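Local coordinates for mannan endo-1,4-beta-mannosidase (Mytilus edulis, PDB 2C0H), which hydrolyses internal beta-1,4-mannosidic linkages in the backbones of mannans, acting on mannotetraose and longer oligosaccharides but not on mannobiose or mannotriose, at residues P276-F281 / W311-Y317. The protein carries 3 engineered substitutions. Residues are numbered along the deposited sequence.
Sequences PFKHSF and WAYTKGY
In this family 5 glycoside hydrolase TIM barrel, the loop between strands 260-263 and 290-294 lies against the C-terminal end of helix 305-314. P276 to K278 turn with psi between -16° and 0°, H279 and S280 are extended, and F281 (-48/-42) is 3-10. K315 leaves the helix; G316 (103/2) follows in a Schellman-like turn with a weak Y317 N to A312 O bond (3.4 Å). A CB on G316 would clash with F281 CB and jam against K315 O. CA atoms of S280 and K315 lie 5.0 Å apart, those of F281 and G316 5.1 Å.

W311 from the last turn and Y317 from just beyond it reach loop carbonyls. W311 (chi1 t, chi2 -90°) sends NE1 in a bifurcated hydrogen bond to P276 O (3.0 Å) and H279 O (3.2 Å); Y317 (chi1 m) donates from OH to H279 O at 2.9 Å. Both thus converge on one carbonyl. H279 NE2 bonds N273 O.

Apolar contacts flank these bonds. F277 CD1 meets W311 CD1 at 3.8 Å, rings oblique; the F277 side chain is about 8 Å from that of Y265, a probable substrate-binding residue. P276 CB lies 3.7 Å from Y317 CZ. F281 (chi1 t) makes a CH-pi contact, CB 4.0 Å from the Y317 ring centroid, and points its ring edge to the Y317 face, offset (centroids 5.9 Å, planes at 84°). P276, F281 and Y317 also touch strand 290-294, joining the contact to the barrel wall.

One main-chain bond closes the arrangement: F281 N to K315 O, 3.0 Å and nearly straight at 167°.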
loop_
_atom_site.group_PDB
_atom_site.type_symbol
_atom_site.label_atom_id
_atom_site.label_comp_id
_atom_site.label_asym_id
_atom_site.label_seq_id
_atom_site.Cartn_x
_atom_site.Cartn_y
_atom_site.Cartn_z
ATOM N N PRO A 276 4.388 -15.576 -2.466
ATOM C CA PRO A 276 3.246 -15.740 -3.369
ATOM C C PRO A 276 3.618 -16.201 -4.772
ATOM O O PRO A 276 2.742 -16.641 -5.497
ATOM C CB PRO A 276 2.592 -14.357 -3.408
ATOM C CG PRO A 276 3.551 -13.421 -2.806
ATOM C CD PRO A 276 4.485 -14.193 -1.957
ATOM N N PHE A 277 4.884 -16.103 -5.166
ATOM C CA PHE A 277 5.284 -16.682 -6.454
ATOM C C PHE A 277 5.570 -18.197 -6.415
ATOM O O PHE A 277 5.900 -18.785 -7.455
ATOM C CB PHE A 277 6.478 -15.908 -7.044
ATOM C CG PHE A 277 6.119 -14.518 -7.516
ATOM C CD1 PHE A 277 5.286 -14.309 -8.613
ATOM C CD2 PHE A 277 6.610 -13.393 -6.864
ATOM C CE1 PHE A 277 4.939 -13.031 -9.031
ATOM C CE2 PHE A 277 6.274 -12.112 -7.295
ATOM C CZ PHE A 277 5.434 -11.922 -8.368
ATOM N N LYS A 278 5.430 -18.831 -5.251
ATOM C CA LYS A 278 5.606 -20.292 -5.109
ATOM C C LYS A 278 4.286 -21.032 -4.874
ATOM O O LYS A 278 4.270 -22.275 -4.784
ATOM C CB LYS A 278 6.564 -20.606 -3.958
ATOM C CG LYS A 278 7.996 -20.095 -4.150
ATOM C CD LYS A 278 8.642 -20.579 -5.450
ATOM C CE LYS A 278 8.688 -22.088 -5.563
ATOM N NZ LYS A 278 9.454 -22.510 -6.783
ATOM N N HIS A 279 3.191 -20.281 -4.794
ATOM C CA HIS A 279 1.877 -20.846 -4.474
ATOM C C HIS A 279 0.763 -20.069 -5.156
ATOM O O HIS A 279 0.929 -18.898 -5.514
ATOM C CB HIS A 279 1.624 -20.789 -2.957
ATOM C CG HIS A 279 2.672 -21.459 -2.132
ATOM N ND1 HIS A 279 2.695 -22.818 -1.914
ATOM C CD2 HIS A 279 3.741 -20.952 -1.475
ATOM C CE1 HIS A 279 3.738 -23.122 -1.161
ATOM N NE2 HIS A 279 4.387 -22.005 -0.880
ATOM N N SER A 280 -0.387 -20.707 -5.287
ATOM C CA SER A 280 -1.609 -20.020 -5.679
ATOM C C SER A 280 -2.175 -19.260 -4.482
ATOM O O SER A 280 -1.902 -19.615 -3.330
ATOM C CB SER A 280 -2.643 -21.010 -6.226
ATOM O OG SER A 280 -2.192 -21.547 -7.471
ATOM N N PHE A 281 -2.937 -18.211 -4.781
ATOM C CA PHE A 281 -3.588 -17.395 -3.770
ATOM C C PHE A 281 -4.313 -18.270 -2.736
ATOM O O PHE A 281 -4.264 -17.984 -1.536
ATOM C CB PHE A 281 -4.555 -16.428 -4.456
ATOM C CG PHE A 281 -5.490 -15.714 -3.524
ATOM C CD1 PHE A 281 -5.087 -14.592 -2.846
ATOM C CD2 PHE A 281 -6.793 -16.161 -3.367
ATOM C CE1 PHE A 281 -5.979 -13.912 -2.004
ATOM C CE2 PHE A 281 -7.675 -15.501 -2.531
ATOM C CZ PHE A 281 -7.260 -14.388 -1.842
ATOM N N TRP A 311 1.873 -14.951 -13.483
ATOM C CA TRP A 311 1.602 -15.725 -12.261
ATOM C C TRP A 311 0.557 -14.988 -11.426
ATOM O O TRP A 311 -0.456 -15.578 -11.028
ATOM C CB TRP A 311 2.873 -15.974 -11.444
ATOM C CG TRP A 311 2.648 -16.898 -10.273
ATOM C CD1 TRP A 311 2.280 -16.541 -9.007
ATOM C CD2 TRP A 311 2.762 -18.327 -10.266
ATOM N NE1 TRP A 311 2.166 -17.651 -8.219
ATOM C CE2 TRP A 311 2.451 -18.766 -8.962
ATOM C CE3 TRP A 311 3.082 -19.277 -11.239
ATOM C CZ2 TRP A 311 2.459 -20.116 -8.605
ATOM C CZ3 TRP A 311 3.102 -20.608 -10.885
ATOM C CH2 TRP A 311 2.789 -21.023 -9.582
ATOM N N ALA A 312 0.780 -13.700 -11.197
ATOM C CA ALA A 312 -0.167 -12.906 -10.390
ATOM C C ALA A 312 -1.546 -12.935 -11.017
ATOM O O ALA A 312 -2.549 -13.134 -10.331
ATOM C CB ALA A 312 0.309 -11.474 -10.231
ATOM N N TYR A 313 -1.615 -12.763 -12.334
ATOM C CA TYR A 313 -2.904 -12.627 -13.036
ATOM C C TYR A 313 -3.686 -13.933 -13.042
ATOM O O TYR A 313 -4.914 -13.921 -12.872
ATOM C CB TYR A 313 -2.644 -12.140 -14.489
ATOM C CG TYR A 313 -3.902 -11.823 -15.305
ATOM C CD1 TYR A 313 -4.723 -10.745 -14.996
ATOM C CD2 TYR A 313 -4.257 -12.587 -16.414
ATOM C CE1 TYR A 313 -5.857 -10.456 -15.719
ATOM C CE2 TYR A 313 -5.410 -12.313 -17.143
ATOM C CZ TYR A 313 -6.222 -11.247 -16.798
ATOM O OH TYR A 313 -7.380 -10.958 -17.532
ATOM N N THR A 314 -2.994 -15.060 -13.225
ATOM C CA THR A 314 -3.661 -16.353 -13.398
ATOM C C THR A 314 -3.802 -17.218 -12.162
ATOM O O THR A 314 -4.569 -18.188 -12.196
ATOM C CB THR A 314 -2.977 -17.212 -14.481
ATOM O OG1 THR A 314 -1.649 -17.556 -14.088
ATOM C CG2 THR A 314 -2.966 -16.488 -15.812
ATOM N N LYS A 315 -3.077 -16.913 -11.090
ATOM C CA LYS A 315 -3.102 -17.758 -9.900
ATOM C C LYS A 315 -3.906 -17.210 -8.727
ATOM O O LYS A 315 -3.728 -17.685 -7.606
ATOM C CB LYS A 315 -1.676 -18.119 -9.466
ATOM C CG LYS A 315 -0.858 -18.813 -10.549
ATOM C CD LYS A 315 -1.471 -20.136 -10.986
ATOM C CE LYS A 315 -0.468 -20.974 -11.770
ATOM N NZ LYS A 315 -0.989 -22.319 -12.109
ATOM N N GLY A 316 -4.800 -16.260 -8.999
ATOM C CA GLY A 316 -5.835 -15.863 -8.041
ATOM C C GLY A 316 -5.569 -14.562 -7.333
ATOM O O GLY A 316 -6.335 -14.177 -6.439
ATOM N N TYR A 317 -4.472 -13.896 -7.671
ATOM C CA TYR A 317 -4.184 -12.577 -7.106
ATOM C C TYR A 317 -4.960 -11.457 -7.844
ATOM O O TYR A 317 -5.511 -11.673 -8.926
ATOM C CB TYR A 317 -2.666 -12.331 -7.062
ATOM C CG TYR A 317 -1.928 -13.427 -6.316
ATOM C CD1 TYR A 317 -1.805 -13.400 -4.921
ATOM C CD2 TYR A 317 -1.386 -14.537 -6.983
ATOM C CE1 TYR A 317 -1.157 -14.404 -4.236
ATOM C CE2 TYR A 317 -0.721 -15.540 -6.302
ATOM C CZ TYR A 317 -0.598 -15.485 -4.921
ATOM O OH TYR A 317 0.045 -16.502 -4.223
#